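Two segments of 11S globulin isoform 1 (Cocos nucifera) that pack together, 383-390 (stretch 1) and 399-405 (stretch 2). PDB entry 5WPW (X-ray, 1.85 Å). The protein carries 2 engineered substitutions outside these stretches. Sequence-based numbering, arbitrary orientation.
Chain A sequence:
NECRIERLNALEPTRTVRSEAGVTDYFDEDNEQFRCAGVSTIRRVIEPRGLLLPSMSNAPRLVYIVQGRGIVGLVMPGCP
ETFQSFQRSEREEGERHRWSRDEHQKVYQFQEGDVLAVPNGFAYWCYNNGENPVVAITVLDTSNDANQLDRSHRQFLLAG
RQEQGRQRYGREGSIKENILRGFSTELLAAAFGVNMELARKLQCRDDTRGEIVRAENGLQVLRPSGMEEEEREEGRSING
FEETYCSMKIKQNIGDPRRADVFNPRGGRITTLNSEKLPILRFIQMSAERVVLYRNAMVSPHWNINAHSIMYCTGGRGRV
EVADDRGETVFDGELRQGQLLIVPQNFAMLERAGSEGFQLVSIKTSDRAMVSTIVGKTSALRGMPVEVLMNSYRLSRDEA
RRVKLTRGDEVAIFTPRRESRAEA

Stretch 1 (383-390) GMPVEVLM
Stretch 2, residues 399-405: EARRVKL

Residues 383-390 pack against 399-405 in coconut 11S globulin isoform 1. Met 384 (phi/psi -98/143°) and Pro 385 (-60/143°) are extended and lead into a helix covering 386-390, with Pro 385 at the N-cap position; Leu 389 N to Pro 385 O (3.2 Å) and Met 390 N to Val 386 O (2.8 Å) are its backbone hydrogen bonds within the stretch. Residues 399-405 are helical throughout, held by Val 403 N to Glu 399 O (2.9 Å), Lys 404 N to Ala 400 O (3.0 Å) and Leu 405 N to Arg 401 O (2.8 Å). The two helix axes cross at 111° between their N-to-C directions and approach to 9.1 Å. Across the stretches the nearest CA atoms are Met 390 CA and Ala 400 CA, 5.7 Å apart; the contact buries 329 Å² in all.

Lys 404, with all four chi angles t, extends its side chain to the start of the first helix, where Lys 404 NZ donates a hydrogen bond to Met 384 O at 2.6 Å. This short bond gives the buried ammonium a carbonyl partner; NZ is also hydrogen-bonded elsewhere in the structure. Lys 404 NZ lies 3.8 Å from Val 386 CG1, so the amine sits beside an apolar methyl.

Ala 400, its CA-to-CB bond directed toward the first stretch, puts its methyl among three residues of the first helix. Ala 400 CB makes apolar contacts with Met 390 CG at 3.7 Å and Leu 389 CB at 4.4 Å. The same methyl packs against a backbone carbonyl in van der Waals fashion, Ala 400 CB lying 4.0 Å from Val 386 O. Met 390 is m, t, p; Leu 389 (m, t) points toward the second helix and lays Leu 389 CD1 3.9 Å from Lys 404 CD, using the aliphatic part of the lysine. Val 386 (m) places Val 386 CG1 4.2 Å from CG of Arg 401 (m, t, p, chi4 72°), again a contact with the hydrocarbon portion of a charged side chain.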

# COMPACT_ATOMS: atom_id res chain seq x y z
N GLY A 383 0.83 -18.56 -26.70
CA GLY A 383 1.47 -19.03 -25.49
C GLY A 383 1.32 -20.50 -25.23
O GLY A 383 1.91 -21.00 -24.27
N MET A 384 0.53 -21.19 -26.03
CA MET A 384 0.19 -22.58 -25.81
C MET A 384 1.07 -23.49 -26.65
O MET A 384 1.44 -23.15 -27.78
CB MET A 384 -1.28 -22.83 -26.16
CG MET A 384 -2.22 -22.49 -24.98
SD MET A 384 -3.93 -22.64 -25.50
CE MET A 384 -4.61 -21.34 -24.41
N PRO A 385 1.45 -24.65 -26.11
CA PRO A 385 2.26 -25.60 -26.89
C PRO A 385 1.53 -26.04 -28.16
O PRO A 385 0.32 -26.27 -28.15
CB PRO A 385 2.46 -26.77 -25.93
CG PRO A 385 2.27 -26.16 -24.54
CD PRO A 385 1.23 -25.11 -24.72
N VAL A 386 2.30 -26.21 -29.24
CA VAL A 386 1.69 -26.65 -30.50
C VAL A 386 0.82 -27.89 -30.27
O VAL A 386 -0.28 -27.99 -30.82
CB VAL A 386 2.76 -26.90 -31.57
CG1 VAL A 386 3.53 -25.63 -31.85
CG2 VAL A 386 3.70 -28.01 -31.16
N GLU A 387 1.27 -28.83 -29.42
CA GLU A 387 0.54 -30.09 -29.31
C GLU A 387 -0.75 -29.93 -28.54
O GLU A 387 -1.72 -30.66 -28.80
CB GLU A 387 1.41 -31.19 -28.69
CG GLU A 387 2.66 -31.51 -29.53
CD GLU A 387 3.08 -32.98 -29.53
OE1 GLU A 387 3.89 -33.35 -30.40
OE2 GLU A 387 2.63 -33.77 -28.66
N VAL A 388 -0.81 -28.98 -27.60
CA VAL A 388 -2.08 -28.62 -26.98
C VAL A 388 -3.05 -28.12 -28.04
O VAL A 388 -4.24 -28.48 -28.04
CB VAL A 388 -1.84 -27.57 -25.87
CG1 VAL A 388 -3.17 -26.96 -25.42
CG2 VAL A 388 -1.06 -28.18 -24.72
N LEU A 389 -2.59 -27.27 -28.95
CA LEU A 389 -3.46 -26.79 -30.03
C LEU A 389 -3.83 -27.91 -30.99
O LEU A 389 -4.97 -27.99 -31.46
CB LEU A 389 -2.78 -25.66 -30.80
CG LEU A 389 -2.39 -24.37 -30.06
CD1 LEU A 389 -1.60 -23.49 -30.97
CD2 LEU A 389 -3.60 -23.65 -29.57
N MET A 390 -2.87 -28.77 -31.33
CA MET A 390 -3.20 -29.91 -32.18
C MET A 390 -4.36 -30.69 -31.59
O MET A 390 -5.43 -30.77 -32.19
CB MET A 390 -1.98 -30.81 -32.36
CG MET A 390 -0.96 -30.20 -33.33
SD MET A 390 0.63 -31.04 -33.34
CE MET A 390 0.14 -32.65 -34.01
N GLU A 399 -1.04 -27.18 -39.48
CA GLU A 399 -2.20 -26.32 -39.24
C GLU A 399 -2.06 -25.59 -37.91
O GLU A 399 -2.27 -24.37 -37.83
CB GLU A 399 -3.48 -27.17 -39.26
CG GLU A 399 -3.83 -27.85 -40.61
CD GLU A 399 -5.15 -28.65 -40.56
OE1 GLU A 399 -5.26 -29.61 -39.76
OE2 GLU A 399 -6.08 -28.33 -41.33
N ALA A 400 -1.67 -26.31 -36.85
CA ALA A 400 -1.39 -25.69 -35.55
C ALA A 400 -0.40 -24.54 -35.68
O ALA A 400 -0.64 -23.44 -35.18
CB ALA A 400 -0.86 -26.74 -34.57
N ARG A 401 0.73 -24.77 -36.37
CA ARG A 401 1.72 -23.71 -36.49
C ARG A 401 1.22 -22.56 -37.35
O ARG A 401 1.66 -21.42 -37.17
CB ARG A 401 3.03 -24.26 -37.06
CG ARG A 401 3.91 -24.93 -36.01
CD ARG A 401 5.16 -25.57 -36.61
NE ARG A 401 6.22 -24.60 -36.89
CZ ARG A 401 6.96 -24.00 -35.96
NH1 ARG A 401 7.90 -23.14 -36.31
NH2 ARG A 401 6.76 -24.26 -34.67
N ARG A 402 0.31 -22.82 -38.28
CA ARG A 402 -0.24 -21.71 -39.06
C ARG A 402 -1.19 -20.88 -38.21
O ARG A 402 -1.19 -19.64 -38.29
CB ARG A 402 -0.96 -22.24 -40.30
CG ARG A 402 -0.04 -22.42 -41.50
CD ARG A 402 -0.36 -23.69 -42.26
NE ARG A 402 -1.66 -23.63 -42.93
CZ ARG A 402 -2.39 -24.70 -43.22
NH1 ARG A 402 -1.94 -25.92 -42.91
NH2 ARG A 402 -3.56 -24.56 -43.83
N VAL A 403 -2.00 -21.53 -37.38
CA VAL A 403 -2.87 -20.80 -36.47
C VAL A 403 -2.05 -19.97 -35.50
O VAL A 403 -2.41 -18.83 -35.16
CB VAL A 403 -3.81 -21.78 -35.74
CG1 VAL A 403 -4.34 -21.18 -34.45
CG2 VAL A 403 -4.95 -22.21 -36.65
N LYS A 404 -0.91 -20.50 -35.07
CA LYS A 404 -0.11 -19.91 -34.00
C LYS A 404 0.86 -18.84 -34.51
O LYS A 404 1.04 -17.80 -33.85
CB LYS A 404 0.62 -21.03 -33.26
CG LYS A 404 1.65 -20.61 -32.27
CD LYS A 404 1.88 -21.76 -31.30
CE LYS A 404 3.08 -21.51 -30.41
NZ LYS A 404 3.28 -22.66 -29.49
N LEU A 405 1.48 -19.04 -35.67
CA LEU A 405 2.59 -18.21 -36.08
C LEU A 405 2.28 -17.26 -37.23
O LEU A 405 3.08 -16.36 -37.48
CB LEU A 405 3.80 -19.08 -36.44
CG LEU A 405 4.21 -19.98 -35.27
CD1 LEU A 405 5.39 -20.86 -35.62
CD2 LEU A 405 4.52 -19.14 -34.03